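Local coordinates for protein Pcdhgb2 (Mus musculus, PDB 5SZR) that probably mediates calcium-dependent adhesion between cells and may help to set up specific neuronal connections in the brain, the present piece being its extracellular cadherin domains 3-6, at residues A[54-59]-A[63-68]. Numbering follows the deposited sequence.
Sequences IFNLDK and EITTKD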
loop_
_atom_site.group_PDB
_atom_site.type_symbol
_atom_site.label_atom_id
_atom_site.label_comp_id
_atom_site.label_asym_id
_atom_site.label_seq_id
_atom_site.Cartn_x
_atom_site.Cartn_y
_atom_site.Cartn_z
ATOM N N ILE A 54 -3.971 -59.650 30.543
ATOM C CA ILE A 54 -4.217 -58.473 31.361
ATOM C C ILE A 54 -4.225 -58.808 32.849
ATOM O O ILE A 54 -3.724 -58.029 33.664
ATOM C CB ILE A 54 -5.545 -57.802 30.937
ATOM C CG1 ILE A 54 -5.421 -57.187 29.542
ATOM C CG2 ILE A 54 -5.989 -56.759 31.952
ATOM C CD1 ILE A 54 -4.472 -56.008 29.485
ATOM N N PHE A 55 -4.780 -59.960 33.220
ATOM C CA PHE A 55 -4.967 -60.321 34.616
ATOM C C PHE A 55 -4.065 -61.482 35.019
ATOM O O PHE A 55 -3.742 -62.359 34.210
ATOM C CB PHE A 55 -6.427 -60.699 34.897
ATOM C CG PHE A 55 -7.405 -59.614 34.574
ATOM C CD1 PHE A 55 -7.679 -58.617 35.492
ATOM C CD2 PHE A 55 -8.053 -59.592 33.352
ATOM C CE1 PHE A 55 -8.581 -57.614 35.197
ATOM C CE2 PHE A 55 -8.958 -58.593 33.049
ATOM C CZ PHE A 55 -9.222 -57.600 33.972
ATOM N N ASN A 56 -3.670 -61.479 36.291
ATOM C CA ASN A 56 -2.886 -62.552 36.887
ATOM C C ASN A 56 -3.693 -63.184 38.012
ATOM O O ASN A 56 -4.167 -62.483 38.913
ATOM C CB ASN A 56 -1.548 -62.029 37.414
ATOM C CG ASN A 56 -0.745 -63.102 38.117
ATOM O OD1 ASN A 56 -0.842 -63.269 39.334
ATOM N ND2 ASN A 56 0.056 -63.836 37.354
ATOM N N LEU A 57 -3.856 -64.502 37.953
ATOM C CA LEU A 57 -4.594 -65.256 38.958
ATOM C C LEU A 57 -3.617 -66.112 39.752
ATOM O O LEU A 57 -2.968 -67.003 39.191
ATOM C CB LEU A 57 -5.670 -66.128 38.309
ATOM C CG LEU A 57 -6.353 -67.145 39.230
ATOM C CD1 LEU A 57 -6.999 -66.448 40.418
ATOM C CD2 LEU A 57 -7.382 -67.968 38.467
ATOM N N ASP A 58 -3.516 -65.843 41.052
ATOM C CA ASP A 58 -2.694 -66.668 41.928
ATOM C C ASP A 58 -3.293 -68.067 42.012
ATOM O O ASP A 58 -4.427 -68.239 42.470
ATOM C CB ASP A 58 -2.596 -66.036 43.315
ATOM C CG ASP A 58 -1.492 -66.646 44.166
ATOM O OD1 ASP A 58 -1.159 -67.835 43.974
ATOM O OD2 ASP A 58 -0.956 -65.932 45.039
ATOM N N LYS A 59 -2.529 -69.069 41.567
ATOM C CA LYS A 59 -3.043 -70.434 41.535
ATOM C C LYS A 59 -3.342 -70.959 42.934
ATOM O O LYS A 59 -4.229 -71.805 43.100
ATOM C CB LYS A 59 -2.047 -71.350 40.825
ATOM N N GLU A 63 -6.135 -64.687 44.530
ATOM C CA GLU A 63 -6.139 -63.248 44.313
ATOM C C GLU A 63 -5.973 -62.944 42.830
ATOM O O GLU A 63 -5.221 -63.618 42.120
ATOM C CB GLU A 63 -5.021 -62.575 45.108
ATOM C CG GLU A 63 -5.160 -62.674 46.616
ATOM C CD GLU A 63 -4.091 -61.884 47.349
ATOM O OE1 GLU A 63 -4.019 -60.653 47.142
ATOM O OE2 GLU A 63 -3.317 -62.492 48.119
ATOM N N ILE A 64 -6.682 -61.921 42.364
ATOM C CA ILE A 64 -6.650 -61.507 40.967
ATOM C C ILE A 64 -6.162 -60.068 40.912
ATOM O O ILE A 64 -6.748 -59.182 41.547
ATOM C CB ILE A 64 -8.024 -61.639 40.297
ATOM C CG1 ILE A 64 -8.499 -63.087 40.352
ATOM C CG2 ILE A 64 -7.965 -61.137 38.861
ATOM C CD1 ILE A 64 -9.859 -63.276 39.769
ATOM N N THR A 65 -5.096 -59.836 40.155
ATOM C CA THR A 65 -4.548 -58.505 39.960
ATOM C C THR A 65 -4.312 -58.274 38.476
ATOM O O THR A 65 -4.122 -59.218 37.704
ATOM C CB THR A 65 -3.233 -58.309 40.726
ATOM O OG1 THR A 65 -2.294 -59.313 40.324
ATOM C CG2 THR A 65 -3.466 -58.398 42.227
ATOM N N THR A 66 -4.330 -57.004 38.082
ATOM C CA THR A 66 -3.907 -56.657 36.736
ATOM C C THR A 66 -2.396 -56.809 36.626
ATOM O O THR A 66 -1.663 -56.637 37.604
ATOM C CB THR A 66 -4.319 -55.223 36.383
ATOM O OG1 THR A 66 -3.588 -54.291 37.194
ATOM C CG2 THR A 66 -5.814 -55.023 36.607
ATOM N N LYS A 67 -1.930 -57.158 35.427
ATOM C CA LYS A 67 -0.500 -57.233 35.162
ATOM C C LYS A 67 -0.091 -56.378 33.971
ATOM O O LYS A 67 1.072 -56.425 33.554
ATOM C CB LYS A 67 -0.061 -58.686 34.956
ATOM C CG LYS A 67 -0.638 -59.369 33.730
ATOM C CD LYS A 67 -0.143 -60.807 33.636
ATOM C CE LYS A 67 -0.502 -61.433 32.302
ATOM N NZ LYS A 67 -0.182 -62.887 32.247
ATOM N N ASP A 68 -1.014 -55.592 33.422
ATOM C CA ASP A 68 -0.722 -54.686 32.324
ATOM C C ASP A 68 -1.673 -53.500 32.433
ATOM O O ASP A 68 -2.540 -53.453 33.307
ATOM C CB ASP A 68 -0.849 -55.396 30.972
ATOM C CG ASP A 68 0.119 -54.858 29.936
ATOM O OD1 ASP A 68 0.594 -55.655 29.100
ATOM O OD2 ASP A 68 0.409 -53.643 29.959
HETATM O O HOH W 1 -2.926 -61.727 41.785
#
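Asn56 O takes two hydrogen bonds, from Thr65 N at 3.1 Å, in the carbonyl plane, and from a water, with a weaker CA-H contact from Ile64 CA beside them at 3.4 Å. The same water is hydrogen-bonded to Thr65 OG1, which lies between the backbone N and carbonyl carbon of its residue (chi1 57°), on the side of the sheet that carries Asn56. In return Asn56 N reaches Thr65 O at 2.7 Å, completing the hydrogen-bonded antiparallel pair. Lys67 N to Ile54 O, also 2.7 Å, and Asp58 N to Glu63 O extend the ladder at either end. Lys67 folds CG over the Ile54 carbonyl, CG to Ile54 O 3.4 Å, then runs extended past Phe55 O until NZ bonds Glu52 O.

On the other face Leu57 CD1 meets Ile64 CG1 at 3.7 Å. Further along, the side chains of Phe55 and Thr66 diverge, yet Thr66 CG2 still lies 4.0 Å from Phe55 CE1, oblique to the ring, while Thr66 OG1 bonds Phe22 N. Ile54 CG2 sits above one face of the Phe55 ring, offset toward its rim, and Tyr78 meets that ring edge-to-face.

Strands 55-57 and 63-66 form a beta hairpin in the first cadherin domain of this chain, and the Asp58 carboxylate is hydrogen-bonded to Arg60 N through OD1 and to Thr61 OG1 through OD2, within the turn. Strand 63-66 is central in its sheet, its other edge bonded to strand 23-26, and buried Phe55 and Ile64, with partly exposed Leu57, pack against strand 77-85 of the opposing sheet.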